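Local coordinates for outer membrane protein OMP121 (Bacteroides thetaiotaomicron, PDB 5FQ8) that probably imports nutrients, apparently peptides, across the bacterial outer membrane as the TonB-dependent SusC-like transporter of a SusCD complex, at residues A933-F939 / S972-F978; G814-I819 / V910-D915; L64-I68 / D820-R824; R56-V60 / N131-D136; I73-S77 / P951-S955. All blocks are in the same frame, centred on the assembly; numbering follows the deposited sequence.

Contact 1. Residues A933-F939 / S972-F978; sequences AYGNNLF and SSRRFGF. With C8E ((hydroxyethyloxy)tri(ethyloxy)octane), chain O.
Two neighbouring antiparallel strands of the TonB-dependent receptor barrel, the last of which, 973-978, carries on toward the C-terminus, pair here with axes 4.4 Å apart and directions at 169°. Ala933 opposes Phe978 in a non-hydrogen-bonded pair; its small CB meets Phe978 CE1 at 3.4 Å on the outward, membrane-side face. Tyr934 forms a hydrogen-bonded pair with Gly977: Tyr934 N to Gly977 O and Gly977 N to Tyr934 O are both 2.9 Å. The p rotamer of Tyr934 lays its ring on the lumen-side face over Gly977, whose CA lies 4.2 Å from the ring centroid in a CH-pi contact that the absence of a side chain permits; the hydroxyl bonds to Gln184. Gly935 faces Phe976 (CA-CA 3.8 Å), where a CB would strike Leu938. Phe976, also p, turns its ring outward, and detergent C8E lies over one face, Phe976 CG to C8E C6 being 3.6 Å. Asn936 pairs with Arg975 through Asn936 N to Arg975 O, 2.6 Å, and Arg975 N to Asn936 O, 2.9 Å. At Asn937 positive phi and psi (50°, 57°) turn a corner and break the ladder, a conformation asparagine tolerates well. Its t side chain reaches back across the break, with a very short Asn937 ND2 to Ser973 O hydrogen bond of 2.4 Å. The displaced Leu938 brings CD2 to 3.6 Å from Arg975 O.

Contact 2. Residues G814-I819 / V910-D915; sequences GISLGI and VVLGWD
Bulky apolar side chains line one face of this strand pair; on the other, Ser816, Gly818 and Gly913 keep the relief low beside Val911. Extended strands 815-819 and 910-915 run antiparallel, with their axes 4.6 Å apart at closest approach and directions at 167°, in the register Ile815-Trp914, Ser816-Gly913, Leu817-Leu912, Gly818-Val911 and Ile819-Val910. On the high face Leu912 (t, p) leans across and sets CD1 in the notch between Ile815 and Leu817, 3.9 Å from both Ile815 CG2 and Leu817 CD1. Leu817 (t, p) likewise bends over, its CD1 reaching 4.3 Å from Val910 CG1, and Ile819 CG1 closes that end at 4.2 Å from Val910 CG2. At the far end Ile815 CG1 stands 4.3 Å from Trp914 CD1. This apolar relief suits the outer wall of a transmembrane beta barrel, where such side chains can face lipid, and a C8E detergent lies near Val910. On the lumen-side face, Gly913 leaves a hollow beside Ser816, and Gly818 another beside Val911. The backbone ladder sets the register that brings these bumps and hollows side by side: Ser816 N to Gly913 O is 2.7 Å, Gly913 N to Ser816 O 3.1 Å, Gly818 N to Val911 O 3.0 Å and Val911 N to Gly818 O 3.1 Å. Beyond the strand start, Gly814 O accepts from Asp915 N at 3.0 Å; a CB on Gly814 would collide with Asp915 O.

Contact 3. Residues L64-I68 / D820-R824; sequences LAGKI and DFDIR
A type II beta turn of the plug, Leu64 to Lys67, lies against barrel strand 820-824, a plug-to-wall contact of TonB-dependent receptors. The turn is closed by Lys67 N to Leu64 O at 3.3 Å, and its third residue, Gly66, has phi/psi 74°/23°, a positive phi that favours glycine. Gly66 CA comes within 3.3 Å of Asp822 OD2, where a CB would collide with the carboxylate. Asp822 (t) points toward the turn and is held by Arg824, whose extended chain (m, t, t) lays its guanidinium alongside: Arg824 NE to Asp822 OD1 is 3.2 Å and Arg824 NH2 to Asp822 OD2 3.0 Å. Arg824 also donates to Ser74 and Ile73 O, and Arg908 gives Asp822 a second positive partner. Compact Ala65 fits beside these charges, its CB 4.1 Å from Arg824 NH2. At the other end Lys67 (m, t, t, p) curls its amine to Ser63 O and makes a long salt bridge with Asp820 (m), in which Lys67 NZ lies 3.8 Å from Asp820 OD2, an oxygen whose position is less certain.

Contact 4. Residues R56-V60 / N131-D136; sequences RTSDV and NAINPD
Arg56 and Asp136 clasp the two segments with a paired salt bridge: Arg56 NH1 donates to Asp136 OD1 at a very short 2.4 Å, and Arg56 NH2 to Asp136 OD2 at 2.9 Å. Although the CA-to-CB bond of Arg56 points away, its m, m, m rotamer folds the guanidinium back; Ser258 also bonds Asp136 OD2. A water forms the next link, accepting from Val60 N at a very short 2.4 Å and donating to Ile133 O at 2.8 Å. Thr57 OG1 to Asp59 O, 2.7 Å, steadies the first loop, while Asn134 OD1 accepts from Asp136 N at 3.0 Å in an Asx turn that leads into the 3-10 segment. Beyond the polar links comes apolar packing. Val60 points toward the other loop, with CG2 3.7 Å from Pro135 CB and CB 3.7 Å from Ile133 CG2, and Pro135 CG touches Thr57 O at 3.8 Å. Arg56, with positive phi after helix 49-54, starts this loop-to-loop packing within the plug domain of a TonB-dependent receptor.

Contact 5. Residues I73-S77 / P951-S955; sequences ISSTS and PEMTS
One carboxylate oxygen, Glu952 OE2, takes two hydrogen bonds from the same serine: Ser75 N donates at 2.8 Å and almost straight (176°), and Ser75 OG at 3.0 Å. The p rotamer of Ser75 turns its hydroxyl to the oxygen its amide already holds, something a small polar side chain does without crowding. Glu952 is long enough to span the gap, its extended t, t chain bridging a CA-CA separation of 6.5 Å from Ser75; its other oxygen, OE1, makes salt bridges with Lys906 and Arg908 of the barrel. The backbone at Glu952 bends in an inverse gamma turn (phi/psi -89°/72°). Strand 73-75 belongs to the plug of this TonB-dependent receptor, and 951-955 to the loop that follows barrel strand 928-941 and precedes the short strand 965-966, so the contact joins plug to barrel. The touching parts run 62° apart rather than as a ladder. Just past the end of strand 73-75, Thr76 O accepts from Thr954 N at 3.0 Å, with Met953 CA making a CA-H...O contact to that oxygen at 3.5 Å. Thr76 CB and Thr954 CG2 meet at 4.0 Å, their beta-branched side chains packing beside the bond. Met953 directs its CA-to-CB bond away, so chiefly its backbone lies along Thr76.

In the fold
Contacts 1 and 2 lie in the same barrel wall, joined by the intervening pairing of strand 899-915 with strand 928-941, through Ala933 O to Leu912 N, 2.7 Å, and Gly935 O to Val910 N, 2.8 Å. Strand 815-825 continues from contact 2 into contact 3, where its inner side meets the plug. Contact 3 touches contact 5 through Arg824 NH1 to Ser74 OG, 2.7 Å, and Arg824 NH2 to Ile73 O, 2.8 Å. Contact 4, inside the plug, reaches the wall at contact 1, Tyr934 CZ lying 3.7 Å from Arg56 CB. The calcium site around Asp280 is near but separate: the ion is about 11 Å from the Ser973 side chain and about 13 Å from that of Ser77.

Contact 1. Residues A933-F939 / S972-F978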
# COMPACT_ATOMS: atom_id res chain seq x y z
N ALA B 933 35.28 21.78 -26.33
CA ALA B 933 34.17 22.59 -25.86
C ALA B 933 32.97 22.27 -26.72
O ALA B 933 33.11 22.01 -27.92
CB ALA B 933 34.49 24.08 -25.93
N TYR B 934 31.79 22.25 -26.12
CA TYR B 934 30.61 21.90 -26.88
C TYR B 934 29.41 22.64 -26.32
O TYR B 934 29.46 23.25 -25.25
CB TYR B 934 30.36 20.40 -26.89
CG TYR B 934 30.13 19.81 -25.52
CD1 TYR B 934 31.17 19.68 -24.62
CD2 TYR B 934 28.88 19.37 -25.15
CE1 TYR B 934 30.97 19.14 -23.38
CE2 TYR B 934 28.67 18.83 -23.93
CZ TYR B 934 29.72 18.71 -23.03
OH TYR B 934 29.49 18.16 -21.79
N GLY B 935 28.32 22.59 -27.08
CA GLY B 935 27.05 23.16 -26.71
C GLY B 935 25.94 22.46 -27.47
O GLY B 935 26.07 22.20 -28.66
N ASN B 936 24.85 22.12 -26.80
CA ASN B 936 23.75 21.44 -27.46
C ASN B 936 22.44 22.14 -27.13
O ASN B 936 22.32 22.80 -26.09
CB ASN B 936 23.70 19.99 -27.05
CG ASN B 936 24.96 19.26 -27.40
OD1 ASN B 936 25.62 19.59 -28.38
ND2 ASN B 936 25.33 18.29 -26.59
N ASN B 937 21.47 21.99 -28.03
CA ASN B 937 20.16 22.62 -27.87
C ASN B 937 20.35 24.10 -27.55
O ASN B 937 19.91 24.60 -26.51
CB ASN B 937 19.36 21.89 -26.78
CG ASN B 937 17.86 22.20 -26.81
OD1 ASN B 937 17.22 22.24 -27.86
ND2 ASN B 937 17.30 22.40 -25.64
N LEU B 938 21.04 24.79 -28.45
CA LEU B 938 21.59 26.10 -28.14
C LEU B 938 20.65 27.24 -28.45
O LEU B 938 20.61 28.22 -27.71
CB LEU B 938 22.91 26.30 -28.89
CG LEU B 938 24.12 25.67 -28.22
CD1 LEU B 938 25.38 26.08 -28.93
CD2 LEU B 938 24.16 26.10 -26.77
N PHE B 939 19.89 27.14 -29.53
CA PHE B 939 18.97 28.22 -29.88
C PHE B 939 17.87 27.62 -30.73
O PHE B 939 18.14 26.76 -31.56
CB PHE B 939 19.72 29.33 -30.62
CG PHE B 939 19.04 30.65 -30.56
CD1 PHE B 939 17.98 30.94 -31.41
CD2 PHE B 939 19.48 31.61 -29.68
CE1 PHE B 939 17.35 32.17 -31.37
CE2 PHE B 939 18.85 32.85 -29.62
CZ PHE B 939 17.79 33.13 -30.48
N SER B 972 12.55 23.68 -21.65
CA SER B 972 13.73 23.05 -22.20
C SER B 972 14.95 23.90 -21.89
O SER B 972 14.86 25.08 -21.56
CB SER B 972 13.60 22.85 -23.70
OG SER B 972 13.84 24.04 -24.42
N SER B 973 16.11 23.27 -21.96
CA SER B 973 17.32 23.94 -21.53
C SER B 973 18.31 24.05 -22.66
O SER B 973 18.22 23.37 -23.69
CB SER B 973 17.97 23.22 -20.35
OG SER B 973 18.45 21.95 -20.74
N ARG B 974 19.27 24.93 -22.44
CA ARG B 974 20.43 25.15 -23.30
C ARG B 974 21.64 24.54 -22.61
O ARG B 974 21.91 24.87 -21.45
CB ARG B 974 20.62 26.65 -23.50
CG ARG B 974 21.12 27.06 -24.79
CD ARG B 974 21.74 28.42 -24.63
NE ARG B 974 20.78 29.43 -24.20
CZ ARG B 974 20.02 30.12 -25.03
NH1 ARG B 974 20.09 29.89 -26.33
NH2 ARG B 974 19.18 31.03 -24.57
N ARG B 975 22.36 23.66 -23.28
CA ARG B 975 23.46 22.95 -22.63
C ARG B 975 24.80 23.24 -23.30
O ARG B 975 24.89 23.33 -24.53
CB ARG B 975 23.18 21.46 -22.61
CG ARG B 975 21.96 21.12 -21.82
CD ARG B 975 21.56 19.68 -21.98
NE ARG B 975 21.08 19.37 -23.32
CZ ARG B 975 19.83 19.58 -23.74
NH1 ARG B 975 18.94 20.12 -22.93
NH2 ARG B 975 19.48 19.25 -24.98
N PHE B 976 25.85 23.37 -22.48
CA PHE B 976 27.18 23.74 -22.97
C PHE B 976 28.25 23.33 -21.95
O PHE B 976 28.11 23.63 -20.76
CB PHE B 976 27.27 25.24 -23.25
CG PHE B 976 26.85 26.13 -22.11
CD1 PHE B 976 25.54 26.52 -21.96
CD2 PHE B 976 27.78 26.60 -21.21
CE1 PHE B 976 25.16 27.35 -20.93
CE2 PHE B 976 27.40 27.43 -20.17
CZ PHE B 976 26.09 27.81 -20.03
N GLY B 977 29.32 22.71 -22.41
CA GLY B 977 30.36 22.33 -21.48
C GLY B 977 31.73 22.11 -22.09
O GLY B 977 32.01 22.53 -23.21
N PHE B 978 32.58 21.44 -21.32
CA PHE B 978 33.94 21.06 -21.70
C PHE B 978 34.15 19.58 -21.48
O PHE B 978 33.48 18.95 -20.67
CB PHE B 978 34.98 21.84 -20.90
CG PHE B 978 35.02 23.29 -21.22
CD1 PHE B 978 35.43 23.72 -22.47
CD2 PHE B 978 34.65 24.23 -20.29
CE1 PHE B 978 35.47 25.06 -22.78
CE2 PHE B 978 34.68 25.57 -20.58
CZ PHE B 978 35.09 25.99 -21.84
C1 C8E O . 31.18 25.95 -27.87
C2 C8E O . 29.78 26.55 -27.82
C3 C8E O . 29.56 27.37 -26.55
C4 C8E O . 28.14 27.94 -26.51
C5 C8E O . 27.94 29.02 -25.46
C6 C8E O . 26.70 28.74 -24.61
C7 C8E O . 26.49 29.76 -23.50
C8 C8E O . 25.23 30.57 -23.75
O9 C8E O . 24.93 31.37 -22.63

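Contact 2. Residues G814-I819 / V910-D915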
# COMPACT_ATOMS: atom_id res chain seq x y z
N GLY B 814 44.91 20.60 -35.94
CA GLY B 814 44.42 19.90 -34.77
C GLY B 814 43.03 20.31 -34.34
O GLY B 814 42.44 19.65 -33.50
N ILE B 815 42.50 21.38 -34.90
CA ILE B 815 41.23 21.93 -34.48
C ILE B 815 40.11 21.33 -35.30
O ILE B 815 40.29 21.01 -36.48
CB ILE B 815 41.26 23.47 -34.59
CG1 ILE B 815 42.33 24.03 -33.68
CG2 ILE B 815 39.93 24.08 -34.23
CD1 ILE B 815 43.45 24.60 -34.41
N SER B 816 38.96 21.11 -34.66
CA SER B 816 37.75 20.64 -35.32
C SER B 816 36.60 21.57 -34.98
O SER B 816 36.60 22.21 -33.93
CB SER B 816 37.41 19.22 -34.91
OG SER B 816 38.56 18.55 -34.42
N LEU B 817 35.64 21.68 -35.89
CA LEU B 817 34.42 22.41 -35.59
C LEU B 817 33.25 21.74 -36.28
O LEU B 817 33.35 21.35 -37.44
CB LEU B 817 34.49 23.87 -36.01
CG LEU B 817 33.35 24.71 -35.48
CD1 LEU B 817 33.39 24.63 -34.00
CD2 LEU B 817 33.56 26.12 -35.89
N GLY B 818 32.16 21.60 -35.55
CA GLY B 818 30.96 20.99 -36.08
C GLY B 818 29.74 21.79 -35.71
O GLY B 818 29.59 22.22 -34.57
N ILE B 819 28.87 22.04 -36.68
CA ILE B 819 27.69 22.85 -36.48
C ILE B 819 26.54 22.15 -37.17
O ILE B 819 26.57 21.99 -38.40
CB ILE B 819 27.86 24.27 -37.04
CG1 ILE B 819 29.03 24.96 -36.35
CG2 ILE B 819 26.64 25.07 -36.77
CD1 ILE B 819 29.16 26.40 -36.70
N VAL B 910 26.98 22.27 -31.31
CA VAL B 910 28.24 22.84 -31.79
C VAL B 910 29.38 22.24 -30.97
O VAL B 910 29.38 22.34 -29.74
CB VAL B 910 28.25 24.38 -31.68
CG1 VAL B 910 29.62 24.91 -32.04
CG2 VAL B 910 27.22 24.98 -32.58
N VAL B 911 30.36 21.64 -31.64
CA VAL B 911 31.49 20.99 -30.98
C VAL B 911 32.80 21.59 -31.47
O VAL B 911 33.11 21.50 -32.66
CB VAL B 911 31.48 19.48 -31.20
CG1 VAL B 911 32.43 18.83 -30.24
CG2 VAL B 911 30.11 18.93 -31.02
N LEU B 912 33.60 22.14 -30.56
CA LEU B 912 34.92 22.68 -30.87
C LEU B 912 35.96 21.78 -30.23
O LEU B 912 36.11 21.77 -29.00
CB LEU B 912 35.05 24.12 -30.37
CG LEU B 912 36.42 24.77 -30.57
CD1 LEU B 912 36.75 24.69 -32.01
CD2 LEU B 912 36.46 26.19 -30.12
N GLY B 913 36.69 21.05 -31.04
CA GLY B 913 37.68 20.09 -30.56
C GLY B 913 39.10 20.52 -30.87
O GLY B 913 39.38 21.01 -31.96
N TRP B 914 39.99 20.33 -29.89
CA TRP B 914 41.42 20.58 -30.08
C TRP B 914 42.23 19.34 -29.71
O TRP B 914 42.51 19.10 -28.54
CB TRP B 914 41.89 21.77 -29.26
CG TRP B 914 43.33 22.04 -29.48
CD1 TRP B 914 44.08 21.63 -30.53
CD2 TRP B 914 44.20 22.77 -28.62
NE1 TRP B 914 45.37 22.05 -30.38
CE2 TRP B 914 45.47 22.76 -29.22
CE3 TRP B 914 44.03 23.43 -27.40
CZ2 TRP B 914 46.57 23.40 -28.65
CZ3 TRP B 914 45.13 24.05 -26.83
CH2 TRP B 914 46.37 24.03 -27.45
N ASP B 915 42.64 18.58 -30.72
CA ASP B 915 43.58 17.48 -30.53
C ASP B 915 44.99 18.05 -30.39
O ASP B 915 45.49 18.70 -31.31
CB ASP B 915 43.50 16.54 -31.73
CG ASP B 915 43.32 15.10 -31.33
OD1 ASP B 915 44.01 14.65 -30.40
OD2 ASP B 915 42.48 14.42 -31.97

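Contact 3. Residues L64-I68 / D820-R824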
# COMPACT_ATOMS: atom_id res chain seq x y z
N LEU B 64 22.26 12.37 -32.25
CA LEU B 64 21.88 12.16 -33.63
C LEU B 64 20.54 12.81 -33.99
O LEU B 64 19.97 12.47 -35.02
CB LEU B 64 21.82 10.67 -33.94
CG LEU B 64 23.10 9.96 -33.56
CD1 LEU B 64 22.93 8.47 -33.63
CD2 LEU B 64 24.17 10.41 -34.51
N ALA B 65 20.04 13.73 -33.18
CA ALA B 65 18.79 14.40 -33.50
C ALA B 65 18.94 15.23 -34.77
O ALA B 65 19.74 16.17 -34.83
CB ALA B 65 18.33 15.26 -32.33
N GLY B 66 18.19 14.87 -35.80
CA GLY B 66 18.22 15.61 -37.05
C GLY B 66 19.46 15.40 -37.89
O GLY B 66 19.80 16.26 -38.71
N LYS B 67 20.15 14.28 -37.72
CA LYS B 67 21.37 14.01 -38.47
C LYS B 67 21.25 12.86 -39.44
O LYS B 67 22.22 12.55 -40.13
CB LYS B 67 22.53 13.73 -37.51
CG LYS B 67 22.91 14.89 -36.60
CD LYS B 67 24.22 14.61 -35.89
CE LYS B 67 24.86 15.88 -35.33
NZ LYS B 67 23.96 16.61 -34.38
N ILE B 68 20.10 12.21 -39.51
CA ILE B 68 19.93 11.00 -40.32
C ILE B 68 18.53 11.01 -40.91
O ILE B 68 17.55 11.21 -40.20
CB ILE B 68 20.13 9.72 -39.49
CG1 ILE B 68 21.52 9.70 -38.88
CG2 ILE B 68 19.94 8.51 -40.35
CD1 ILE B 68 21.76 8.51 -38.04
N ASP B 820 25.54 21.73 -36.41
CA ASP B 820 24.40 21.03 -36.97
C ASP B 820 23.12 21.79 -36.68
O ASP B 820 22.92 22.29 -35.57
CB ASP B 820 24.34 19.62 -36.42
CG ASP B 820 25.63 18.91 -36.55
OD1 ASP B 820 26.55 19.24 -35.78
OD2 ASP B 820 25.75 18.04 -37.43
N PHE B 821 22.26 21.87 -37.68
CA PHE B 821 20.97 22.53 -37.55
C PHE B 821 19.89 21.50 -37.77
O PHE B 821 19.98 20.70 -38.70
CB PHE B 821 20.83 23.67 -38.56
CG PHE B 821 21.61 24.88 -38.20
CD1 PHE B 821 22.92 24.98 -38.55
CD2 PHE B 821 21.04 25.89 -37.49
CE1 PHE B 821 23.64 26.07 -38.20
CE2 PHE B 821 21.75 26.98 -37.14
CZ PHE B 821 23.06 27.07 -37.50
N ASP B 822 18.89 21.52 -36.91
CA ASP B 822 17.74 20.65 -37.03
C ASP B 822 16.60 21.49 -37.54
O ASP B 822 16.35 22.59 -37.02
CB ASP B 822 17.37 20.01 -35.69
CG ASP B 822 16.74 18.66 -35.84
OD1 ASP B 822 16.07 18.42 -36.86
OD2 ASP B 822 16.94 17.82 -34.94
N ILE B 823 15.92 21.02 -38.58
CA ILE B 823 14.84 21.78 -39.17
C ILE B 823 13.65 20.86 -39.40
O ILE B 823 13.71 19.96 -40.24
CB ILE B 823 15.24 22.45 -40.48
CG1 ILE B 823 16.32 23.49 -40.22
CG2 ILE B 823 14.05 23.12 -41.10
CD1 ILE B 823 17.68 22.97 -40.44
N ARG B 824 12.58 21.09 -38.65
CA ARG B 824 11.37 20.29 -38.73
C ARG B 824 10.22 21.25 -38.88
O ARG B 824 10.09 22.18 -38.08
CB ARG B 824 11.18 19.42 -37.49
CG ARG B 824 12.46 18.80 -36.97
CD ARG B 824 12.21 17.84 -35.85
NE ARG B 824 13.47 17.25 -35.46
CZ ARG B 824 13.61 16.28 -34.58
NH1 ARG B 824 12.54 15.78 -33.98
NH2 ARG B 824 14.81 15.81 -34.30

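Contact 4. Residues R56-V60 / N131-D136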
# COMPACT_ATOMS: atom_id res chain seq x y z
N ARG B 56 29.18 14.40 -26.01
CA ARG B 56 29.23 14.16 -24.56
C ARG B 56 27.86 14.21 -23.92
O ARG B 56 27.72 14.50 -22.73
CB ARG B 56 30.17 15.14 -23.85
CG ARG B 56 31.62 15.08 -24.28
CD ARG B 56 32.09 13.65 -24.45
NE ARG B 56 32.29 12.97 -23.18
CZ ARG B 56 32.60 11.69 -23.08
NH1 ARG B 56 32.73 10.96 -24.17
NH2 ARG B 56 32.77 11.13 -21.90
N THR B 57 26.83 13.95 -24.69
CA THR B 57 25.53 13.73 -24.09
C THR B 57 25.55 12.42 -23.33
O THR B 57 26.28 11.49 -23.68
CB THR B 57 24.47 13.69 -25.17
OG1 THR B 57 24.65 12.49 -25.95
CG2 THR B 57 24.63 14.88 -26.07
N SER B 58 24.75 12.34 -22.26
CA SER B 58 24.67 11.13 -21.45
C SER B 58 24.13 9.95 -22.23
O SER B 58 24.20 8.82 -21.75
CB SER B 58 23.76 11.36 -20.26
OG SER B 58 22.42 11.22 -20.67
N ASP B 59 23.65 10.19 -23.42
CA ASP B 59 22.77 9.30 -24.14
C ASP B 59 23.36 9.01 -25.50
O ASP B 59 23.96 9.89 -26.12
CB ASP B 59 21.39 9.96 -24.21
CG ASP B 59 20.55 9.39 -25.27
OD1 ASP B 59 20.32 8.17 -25.26
OD2 ASP B 59 20.11 10.16 -26.12
N VAL B 60 23.23 7.77 -25.96
CA VAL B 60 23.82 7.41 -27.24
C VAL B 60 23.04 7.98 -28.41
O VAL B 60 23.62 8.15 -29.49
CB VAL B 60 23.92 5.88 -27.32
CG1 VAL B 60 23.31 5.34 -28.58
CG2 VAL B 60 25.34 5.49 -27.28
N ASN B 131 18.97 4.49 -22.98
CA ASN B 131 19.76 5.51 -22.31
C ASN B 131 20.83 4.94 -21.40
O ASN B 131 21.58 5.72 -20.81
CB ASN B 131 18.85 6.39 -21.49
CG ASN B 131 18.23 7.44 -22.29
OD1 ASN B 131 18.11 7.31 -23.49
ND2 ASN B 131 17.84 8.52 -21.64
N ALA B 132 20.92 3.62 -21.25
CA ALA B 132 21.85 3.05 -20.29
C ALA B 132 23.20 2.79 -20.92
O ALA B 132 24.21 2.79 -20.22
CB ALA B 132 21.31 1.75 -19.72
N ILE B 133 23.22 2.53 -22.22
CA ILE B 133 24.48 2.26 -22.89
C ILE B 133 25.37 3.48 -22.75
O ILE B 133 24.89 4.62 -22.72
CB ILE B 133 24.22 1.87 -24.35
CG1 ILE B 133 25.51 1.55 -25.06
CG2 ILE B 133 23.56 2.96 -25.08
CD1 ILE B 133 25.27 0.86 -26.33
N ASN B 134 26.66 3.23 -22.58
CA ASN B 134 27.64 4.30 -22.44
C ASN B 134 28.17 4.65 -23.82
O ASN B 134 28.82 3.80 -24.45
CB ASN B 134 28.76 3.86 -21.53
CG ASN B 134 29.97 4.77 -21.59
OD1 ASN B 134 29.90 5.92 -22.02
ND2 ASN B 134 31.09 4.26 -21.14
N PRO B 135 27.96 5.86 -24.31
CA PRO B 135 28.41 6.19 -25.67
C PRO B 135 29.89 5.99 -25.90
O PRO B 135 30.28 5.59 -27.01
CB PRO B 135 28.01 7.66 -25.82
CG PRO B 135 27.85 8.16 -24.43
CD PRO B 135 27.38 7.02 -23.63
N ASP B 136 30.73 6.20 -24.89
CA ASP B 136 32.16 6.00 -25.06
C ASP B 136 32.51 4.58 -25.46
O ASP B 136 33.62 4.35 -25.94
CB ASP B 136 32.91 6.37 -23.78
CG ASP B 136 33.05 7.85 -23.59
OD1 ASP B 136 33.03 8.59 -24.60
OD2 ASP B 136 33.19 8.29 -22.44
O HOH W 1 22.97 6.12 -24.17

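Contact 5. Residues I73-S77 / P951-S955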
# COMPACT_ATOMS: atom_id res chain seq x y z
N ILE B 73 14.34 11.64 -34.08
CA ILE B 73 14.83 11.45 -32.73
C ILE B 73 14.52 12.70 -31.93
O ILE B 73 14.83 13.81 -32.36
CB ILE B 73 16.34 11.15 -32.72
CG1 ILE B 73 16.59 9.80 -33.36
CG2 ILE B 73 16.91 11.23 -31.32
CD1 ILE B 73 18.02 9.56 -33.63
N SER B 74 13.90 12.51 -30.77
CA SER B 74 13.49 13.64 -29.95
C SER B 74 13.57 13.25 -28.48
O SER B 74 13.36 12.09 -28.12
CB SER B 74 12.08 14.11 -30.29
OG SER B 74 11.96 14.52 -31.63
N SER B 75 13.88 14.23 -27.65
CA SER B 75 13.88 14.03 -26.21
C SER B 75 12.54 14.42 -25.64
O SER B 75 11.87 15.33 -26.14
CB SER B 75 14.97 14.86 -25.57
OG SER B 75 14.69 16.23 -25.77
N THR B 76 12.13 13.73 -24.58
CA THR B 76 10.84 14.04 -23.98
C THR B 76 10.86 15.39 -23.30
O THR B 76 9.87 16.12 -23.35
CB THR B 76 10.43 12.96 -22.99
OG1 THR B 76 11.30 12.95 -21.85
CG2 THR B 76 10.44 11.60 -23.66
N SER B 77 11.95 15.75 -22.66
CA SER B 77 12.07 17.06 -22.04
C SER B 77 13.53 17.29 -21.71
O SER B 77 14.39 16.45 -21.96
CB SER B 77 11.19 17.17 -20.80
OG SER B 77 11.71 16.42 -19.71
N PRO B 951 9.14 23.25 -29.04
CA PRO B 951 8.27 22.12 -29.38
C PRO B 951 8.79 20.73 -29.06
O PRO B 951 8.07 19.77 -29.28
CB PRO B 951 8.10 22.28 -30.89
CG PRO B 951 8.20 23.70 -31.11
CD PRO B 951 9.19 24.23 -30.13
N GLU B 952 10.03 20.60 -28.58
CA GLU B 952 10.56 19.28 -28.27
C GLU B 952 10.22 18.92 -26.83
O GLU B 952 11.06 18.89 -25.94
CB GLU B 952 12.06 19.24 -28.52
CG GLU B 952 12.59 17.85 -28.73
CD GLU B 952 14.07 17.80 -28.95
OE1 GLU B 952 14.66 18.83 -29.31
OE2 GLU B 952 14.65 16.71 -28.75
N MET B 953 8.93 18.64 -26.62
CA MET B 953 8.35 18.57 -25.28
C MET B 953 7.19 17.60 -25.26
O MET B 953 6.33 17.63 -26.15
CB MET B 953 7.82 19.93 -24.85
CG MET B 953 8.64 20.69 -23.88
SD MET B 953 7.73 22.18 -23.56
CE MET B 953 8.84 22.99 -22.45
N THR B 954 7.11 16.77 -24.22
CA THR B 954 5.88 16.02 -23.97
C THR B 954 5.67 15.78 -22.49
O THR B 954 6.56 15.97 -21.67
CB THR B 954 5.87 14.68 -24.69
OG1 THR B 954 4.52 14.24 -24.79
CG2 THR B 954 6.65 13.66 -23.92
N SER B 955 4.46 15.34 -22.17
CA SER B 955 4.14 14.82 -20.86
C SER B 955 3.54 13.44 -20.97
O SER B 955 3.05 12.91 -19.98
CB SER B 955 3.17 15.74 -20.13
OG SER B 955 3.86 16.87 -19.68